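Local coordinates for protein fimbrial subunit CupB6 (PDB 5CYL) that probably acts as the adhesive tip subunit of a chaperone-usher pilus in Pseudomonas aeruginosa, taking part in surface attachment and biofilm formation, at residues A[213-218]-A[241-246]. Numbering follows the deposited sequence.
Sequences VGREIN and FDISLS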
ATOM      1  N   VAL A 213       1.405  19.941 -12.655  1.00 60.65           N
ATOM      2  CA  VAL A 213       0.204  20.770 -12.610  1.00 60.50           C
ATOM      3  C   VAL A 213       0.245  21.883 -13.668  1.00 65.20           C
ATOM      4  O   VAL A 213       1.307  22.345 -14.074  1.00 66.01           O
ATOM      5  CB  VAL A 213      -0.095  21.296 -11.199  1.00 58.45           C
ATOM      6  CG1 VAL A 213      -1.315  22.200 -11.210  1.00 56.70           C
ATOM      7  CG2 VAL A 213      -0.333  20.130 -10.230  1.00 59.06           C
ATOM      8  N   GLY A 214      -0.930  22.262 -14.158  1.00 66.73           N
ATOM      9  CA  GLY A 214      -1.057  23.222 -15.235  1.00 64.06           C
ATOM     10  C   GLY A 214      -0.741  22.675 -16.615  1.00 62.79           C
ATOM     11  O   GLY A 214      -0.649  23.432 -17.564  1.00 60.13           O
ATOM     12  N   ARG A 215      -0.622  21.364 -16.757  1.00 63.07           N
ATOM     13  CA  ARG A 215      -0.356  20.775 -18.069  1.00 65.58           C
ATOM     14  C   ARG A 215      -1.484  21.065 -19.058  1.00 65.84           C
ATOM     15  O   ARG A 215      -2.626  20.765 -18.770  1.00 77.95           O
ATOM     16  CB  ARG A 215      -0.125  19.257 -17.960  1.00 71.52           C
ATOM     17  CG  ARG A 215       0.371  18.650 -19.278  1.00 84.45           C
ATOM     18  CD  ARG A 215       0.965  17.260 -19.144  1.00 91.12           C
ATOM     19  NE  ARG A 215      -0.009  16.182 -19.330  1.00 88.02           N
ATOM     20  CZ  ARG A 215      -0.650  15.564 -18.341  1.00 83.55           C
ATOM     21  NH1 ARG A 215      -0.465  15.901 -17.069  1.00 79.60           N
ATOM     22  NH2 ARG A 215      -1.494  14.603 -18.627  1.00 78.26           N
ATOM     23  N   GLU A 216      -1.159  21.631 -20.212  1.00 58.61           N
ATOM     24  CA  GLU A 216      -2.159  21.875 -21.254  1.00 54.79           C
ATOM     25  C   GLU A 216      -2.037  20.904 -22.415  1.00 51.19           C
ATOM     26  O   GLU A 216      -0.941  20.591 -22.838  1.00 53.20           O
ATOM     27  CB  GLU A 216      -2.043  23.275 -21.810  1.00 61.47           C
ATOM     28  CG  GLU A 216      -2.563  24.350 -20.876  1.00 72.51           C
ATOM     29  CD  GLU A 216      -2.965  25.565 -21.635  1.00 77.34           C
ATOM     30  OE1 GLU A 216      -2.333  25.843 -22.671  1.00 78.30           O
ATOM     31  OE2 GLU A 216      -3.925  26.213 -21.199  1.00 81.56           O
ATOM     32  N   ILE A 217      -3.161  20.466 -22.969  1.00 46.32           N
ATOM     33  CA  ILE A 217      -3.143  19.613 -24.153  1.00 43.16           C
ATOM     34  C   ILE A 217      -3.983  20.266 -25.246  1.00 43.23           C
ATOM     35  O   ILE A 217      -5.123  20.658 -24.995  1.00 49.68           O
ATOM     36  CB  ILE A 217      -3.706  18.223 -23.820  1.00 40.75           C
ATOM     37  CG1 ILE A 217      -2.876  17.570 -22.708  1.00 38.82           C
ATOM     38  CG2 ILE A 217      -3.736  17.365 -25.081  1.00 41.92           C
ATOM     39  CD1 ILE A 217      -3.293  16.166 -22.302  1.00 39.77           C
ATOM     40  N   ASN A 218      -3.450  20.436 -26.453  1.00 40.69           N
ATOM     41  CA  ASN A 218      -4.277  21.061 -27.529  1.00 42.38           C
ATOM     42  C   ASN A 218      -4.697  20.078 -28.560  1.00 40.10           C
ATOM     43  O   ASN A 218      -3.849  19.408 -29.127  1.00 42.73           O
ATOM     44  CB  ASN A 218      -3.596  22.216 -28.221  1.00 43.20           C
ATOM     45  CG  ASN A 218      -3.175  23.282 -27.243  1.00 48.05           C
ATOM     46  OD1 ASN A 218      -3.985  23.840 -26.505  1.00 55.76           O
ATOM     47  ND2 ASN A 218      -1.887  23.520 -27.178  1.00 49.15           N
ATOM     48  N   PHE A 241      -6.434  11.486 -29.064  1.00 32.68           N
ATOM     49  CA  PHE A 241      -5.449  11.977 -28.103  1.00 31.13           C
ATOM     50  C   PHE A 241      -5.435  11.128 -26.851  1.00 32.04           C
ATOM     51  O   PHE A 241      -6.366  10.398 -26.587  1.00 34.59           O
ATOM     52  CB  PHE A 241      -5.661  13.459 -27.789  1.00 30.26           C
ATOM     53  CG  PHE A 241      -6.958  13.772 -27.132  1.00 31.72           C
ATOM     54  CD1 PHE A 241      -8.151  13.641 -27.810  1.00 32.56           C
ATOM     55  CD2 PHE A 241      -6.975  14.241 -25.827  1.00 32.79           C
ATOM     56  CE1 PHE A 241      -9.354  13.951 -27.180  1.00 34.47           C
ATOM     57  CE2 PHE A 241      -8.162  14.570 -25.186  1.00 30.80           C
ATOM     58  CZ  PHE A 241      -9.356  14.425 -25.866  1.00 32.50           C
ATOM     59  N   ASP A 242      -4.362  11.217 -26.084  1.00 35.44           N
ATOM     60  CA  ASP A 242      -4.215  10.461 -24.846  1.00 36.30           C
ATOM     61  C   ASP A 242      -3.857  11.388 -23.700  1.00 34.56           C
ATOM     62  O   ASP A 242      -3.018  12.274 -23.856  1.00 40.01           O
ATOM     63  CB  ASP A 242      -3.121   9.422 -25.037  1.00 39.78           C
ATOM     64  CG  ASP A 242      -3.170   8.347 -24.017  1.00 47.73           C
ATOM     65  OD1 ASP A 242      -2.781   8.553 -22.892  1.00 56.99           O
ATOM     66  OD2 ASP A 242      -3.566   7.253 -24.321  1.00 58.61           O
ATOM     67  N   ILE A 243      -4.480  11.182 -22.549  1.00 31.30           N
ATOM     68  CA  ILE A 243      -4.091  11.905 -21.331  1.00 32.02           C
ATOM     69  C   ILE A 243      -3.340  10.884 -20.508  1.00 34.25           C
ATOM     70  O   ILE A 243      -3.882   9.841 -20.179  1.00 33.07           O
ATOM     71  CB  ILE A 243      -5.277  12.472 -20.554  1.00 30.06           C
ATOM     72  CG1 ILE A 243      -6.005  13.527 -21.394  1.00 29.85           C
ATOM     73  CG2 ILE A 243      -4.816  13.064 -19.226  1.00 28.24           C
ATOM     74  CD1 ILE A 243      -7.197  14.109 -20.693  1.00 29.73           C
ATOM     75  N   SER A 244      -2.080  11.164 -20.216  1.00 37.40           N
ATOM     76  CA  SER A 244      -1.240  10.200 -19.527  1.00 42.68           C
ATOM     77  C   SER A 244      -0.489  10.704 -18.276  1.00 44.63           C
ATOM     78  O   SER A 244      -0.217  11.879 -18.117  1.00 47.66           O
ATOM     79  CB  SER A 244      -0.274   9.618 -20.535  1.00 43.80           C
ATOM     80  OG  SER A 244       0.541   8.655 -19.910  1.00 62.58           O
ATOM     81  N   LEU A 245      -0.167   9.773 -17.400  1.00 42.45           N
ATOM     82  CA  LEU A 245       0.604  10.034 -16.191  1.00 43.82           C
ATOM     83  C   LEU A 245       1.790   9.096 -16.206  1.00 46.29           C
ATOM     84  O   LEU A 245       1.667   7.961 -16.690  1.00 42.67           O
ATOM     85  CB  LEU A 245      -0.226   9.761 -14.935  1.00 42.70           C
ATOM     86  CG  LEU A 245      -1.306  10.765 -14.548  1.00 41.41           C
ATOM     87  CD1 LEU A 245      -2.186  10.178 -13.462  1.00 43.58           C
ATOM     88  CD2 LEU A 245      -0.701  12.071 -14.064  1.00 39.98           C
ATOM     89  N   SER A 246       2.937   9.525 -15.695  1.00 51.09           N
ATOM     90  CA  SER A 246       4.105   8.611 -15.684  1.00 52.99           C
ATOM     91  C   SER A 246       4.794   8.597 -14.350  1.00 50.89           C
ATOM     92  O   SER A 246       4.493   9.399 -13.471  1.00 50.08           O
ATOM     93  CB  SER A 246       5.069   8.937 -16.812  1.00 53.09           C
ATOM     94  OG  SER A 246       5.321  10.331 -16.756  1.00 55.76           O
TER
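R215 and I217 reach across from segment 213-218 of the pilin-like domain to meet I243 and the backbone on either side of it. The end of R215 brings NH2 to 3.1 Å from the carbonyl O of S244, at an angle too poor for a hydrogen bond, while the same nitrogen lies 3.7 Å from CG2 of I243. Arginine suits this place because its long chain spans the gap: CG stands anti to the backbone N (chi1 -171°), and a bend at chi3 turns the chain before the guanidinium, which meets both partners obliquely. I217 suits the apolar part, since its aliphatic chain, extended at chi2 (-178°), carries the CD1 methyl to 3.9 Å from CG1 of buried I243, with the carbonyl O of D242 slightly farther off. The two isoleucine side chains cross at a slant.

The segments 215-218 and 241-245 run nearly antiparallel, at 169°, and their axes come no closer than 9.2 Å, too far for backbone pairing. The arrangement fits the immunoglobulin-like beta-sandwich of fimbrial subunits: 215-225 pairs in parallel with 352-361, whereas 239-245 pairs antiparallel with 311-322. Branched, apolar I243 suits its buried position, where it also packs on V354, L316, F340 and F342. At partly exposed S244, a short hydroxyl suits the strand edge, OG making a weak hydrogen bond with the carbonyl O of A312.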